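PDB 3OWA: acyl-CoA dehydrogenase from Bacillus anthracis, which probably oxidises acyl-CoA thioesters to trans-2-enoyl-CoA products with FAD as its redox cofactor, as other acyl-CoA dehydrogenases do. Local coordinates for residues K317-E322 / K526-Y531. Numbering follows the deposited sequence.
Sequences KTYAAE and KQKVLY
A helix-to-helix contact joins two largely helical regions that both match the acyl-CoA dehydrogenase C-terminal domain family, and Tyr319 carries it by reaching from helix 305-336 to Lys528 and Tyr531 at the first turns of helix 526-554. With chi1 at 180°, CG of Tyr319 lies anti to its backbone N and the ring projects toward helix 526-554. The root of that ring meets Tyr531: CG of Tyr319 is 3.4 Å from CD2 of Tyr531, while CD2 of Tyr319 lies 3.7 Å from CB of Tyr531. The planes make an angle of 33° and the centroids are 5.2 Å apart, an oblique pairing. Farther out, the phenol end runs at about a right angle to the extended methylenes of Lys528. Tyr319 CE1 is 3.7 Å from Lys528 CG, and Tyr319 OH 3.4 Å from Lys528 CD.

In the acyl-CoA dehydrogenase fold the helical C-terminal domain forms a bundle, and here helix 305-336 of the first such region meets a helix of the second. Helix 490-520 adjoins the same spot, its Thr513 hydrogen-bonding the Tyr319 hydroxyl and touching Lys528. Tyrosine suits the place because its ring packs against Tyr531 and the Lys528 methylenes while its hydroxyl finds a polar partner at the far side. Lysine offers a flexible hydrocarbon flank to the ring and carries NZ onward to Asn525. The ring of Tyr531 is steadied at its polar end, where Gln527 NE2, one turn earlier, donates a hydrogen bond of 3.0 Å to Tyr531 OH, tilted 19° from the amide plane. The same hydroxyl also bonds the carbonyl of Thr596, tying the C-terminal tail to this helix.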
loop_
_atom_site.group_PDB
_atom_site.type_symbol
_atom_site.label_atom_id
_atom_site.label_comp_id
_atom_site.label_asym_id
_atom_site.label_seq_id
_atom_site.Cartn_x
_atom_site.Cartn_y
_atom_site.Cartn_z
ATOM N N LYS A 317 -2.672 -14.895 4.387
ATOM C CA LYS A 317 -3.759 -13.902 4.357
ATOM C C LYS A 317 -4.888 -14.282 3.427
ATOM O O LYS A 317 -6.042 -14.141 3.794
ATOM C CB LYS A 317 -3.200 -12.524 3.966
ATOM C CG LYS A 317 -2.217 -11.971 5.007
ATOM C CD LYS A 317 -1.656 -10.651 4.447
ATOM C CE LYS A 317 -0.512 -10.104 5.299
ATOM N NZ LYS A 317 -1.033 -9.675 6.673
ATOM N N THR A 318 -4.569 -14.771 2.231
ATOM C CA THR A 318 -5.604 -15.149 1.263
ATOM C C THR A 318 -6.443 -16.326 1.801
ATOM O O THR A 318 -7.662 -16.359 1.612
ATOM C CB THR A 318 -4.974 -15.569 -0.072
ATOM O OG1 THR A 318 -4.309 -14.456 -0.661
ATOM C CG2 THR A 318 -6.041 -16.094 -1.091
ATOM N N TYR A 319 -5.789 -17.284 2.469
ATOM C CA TYR A 319 -6.498 -18.407 3.096
ATOM C C TYR A 319 -7.447 -17.834 4.134
ATOM O O TYR A 319 -8.609 -18.191 4.167
ATOM C CB TYR A 319 -5.529 -19.382 3.783
ATOM C CG TYR A 319 -6.237 -20.561 4.457
ATOM C CD1 TYR A 319 -6.766 -21.613 3.693
ATOM C CD2 TYR A 319 -6.372 -20.623 5.858
ATOM C CE1 TYR A 319 -7.427 -22.696 4.310
ATOM C CE2 TYR A 319 -7.021 -21.714 6.484
ATOM C CZ TYR A 319 -7.538 -22.736 5.697
ATOM O OH TYR A 319 -8.175 -23.803 6.294
ATOM N N ALA A 320 -6.972 -16.911 4.969
ATOM C CA ALA A 320 -7.873 -16.380 5.990
ATOM C C ALA A 320 -9.033 -15.604 5.357
ATOM O O ALA A 320 -10.174 -15.747 5.802
ATOM C CB ALA A 320 -7.129 -15.544 7.048
ATOM N N ALA A 321 -8.763 -14.840 4.293
ATOM C CA ALA A 321 -9.824 -14.098 3.598
ATOM C C ALA A 321 -10.840 -15.017 2.926
ATOM O O ALA A 321 -12.060 -14.810 3.018
ATOM C CB ALA A 321 -9.215 -13.082 2.557
ATOM N N GLU A 322 -10.335 -16.014 2.201
ATOM C CA GLU A 322 -11.198 -16.958 1.527
ATOM C C GLU A 322 -12.084 -17.693 2.550
ATOM O O GLU A 322 -13.290 -17.830 2.332
ATOM C CB GLU A 322 -10.382 -17.987 0.744
ATOM C CG GLU A 322 -11.231 -19.025 0.035
ATOM C CD GLU A 322 -10.408 -20.181 -0.515
ATOM O OE1 GLU A 322 -9.443 -20.667 0.162
ATOM O OE2 GLU A 322 -10.742 -20.617 -1.638
ATOM N N LYS A 526 -1.927 -30.359 5.819
ATOM C CA LYS A 526 -0.722 -29.739 6.327
ATOM C C LYS A 526 -0.620 -28.238 5.978
ATOM O O LYS A 526 -0.286 -27.408 6.835
ATOM C CB LYS A 526 0.496 -30.500 5.783
ATOM C CG LYS A 526 1.847 -29.957 6.287
ATOM C CD LYS A 526 2.974 -30.958 6.081
ATOM C CE LYS A 526 3.892 -31.022 7.314
ATOM N NZ LYS A 526 4.903 -32.134 7.207
ATOM N N GLN A 527 -0.903 -27.914 4.722
ATOM C CA GLN A 527 -0.877 -26.517 4.245
ATOM C C GLN A 527 -1.891 -25.652 5.009
ATOM O O GLN A 527 -1.565 -24.565 5.457
ATOM C CB GLN A 527 -1.097 -26.483 2.734
ATOM C CG GLN A 527 -0.825 -25.146 2.034
ATOM C CD GLN A 527 0.664 -24.839 1.845
ATOM O OE1 GLN A 527 1.544 -25.493 2.441
ATOM N NE2 GLN A 527 0.954 -23.823 1.014
ATOM N N LYS A 528 -3.113 -26.129 5.197
ATOM C CA LYS A 528 -4.063 -25.360 5.999
ATOM C C LYS A 528 -3.590 -25.125 7.429
ATOM O O LYS A 528 -3.796 -24.045 7.974
ATOM C CB LYS A 528 -5.427 -26.028 6.037
ATOM C CG LYS A 528 -6.122 -26.082 4.708
ATOM C CD LYS A 528 -7.427 -26.824 4.830
ATOM C CE LYS A 528 -7.904 -27.145 3.451
ATOM N NZ LYS A 528 -8.782 -28.296 3.443
ATOM N N VAL A 529 -2.993 -26.152 8.047
ATOM C CA VAL A 529 -2.531 -26.030 9.428
ATOM C C VAL A 529 -1.480 -24.928 9.512
ATOM O O VAL A 529 -1.528 -24.091 10.414
ATOM C CB VAL A 529 -1.970 -27.361 9.986
ATOM C CG1 VAL A 529 -1.116 -27.138 11.256
ATOM C CG2 VAL A 529 -3.094 -28.338 10.270
ATOM N N LEU A 530 -0.547 -24.952 8.565
ATOM C CA LEU A 530 0.516 -23.967 8.453
ATOM C C LEU A 530 -0.003 -22.533 8.270
ATOM O O LEU A 530 0.416 -21.648 9.001
ATOM C CB LEU A 530 1.476 -24.362 7.320
ATOM C CG LEU A 530 2.409 -25.564 7.633
ATOM C CD1 LEU A 530 3.199 -25.926 6.398
ATOM C CD2 LEU A 530 3.335 -25.311 8.826
ATOM N N TYR A 531 -0.926 -22.334 7.329
ATOM C CA TYR A 531 -1.531 -21.010 7.106
ATOM C C TYR A 531 -2.128 -20.542 8.413
ATOM O O TYR A 531 -1.952 -19.402 8.802
ATOM C CB TYR A 531 -2.680 -21.056 6.083
ATOM C CG TYR A 531 -2.331 -21.311 4.631
ATOM C CD1 TYR A 531 -1.149 -20.817 4.075
ATOM C CD2 TYR A 531 -3.209 -22.015 3.808
ATOM C CE1 TYR A 531 -0.854 -21.017 2.741
ATOM C CE2 TYR A 531 -2.919 -22.227 2.448
ATOM C CZ TYR A 531 -1.719 -21.745 1.938
ATOM O OH TYR A 531 -1.385 -21.946 0.621
#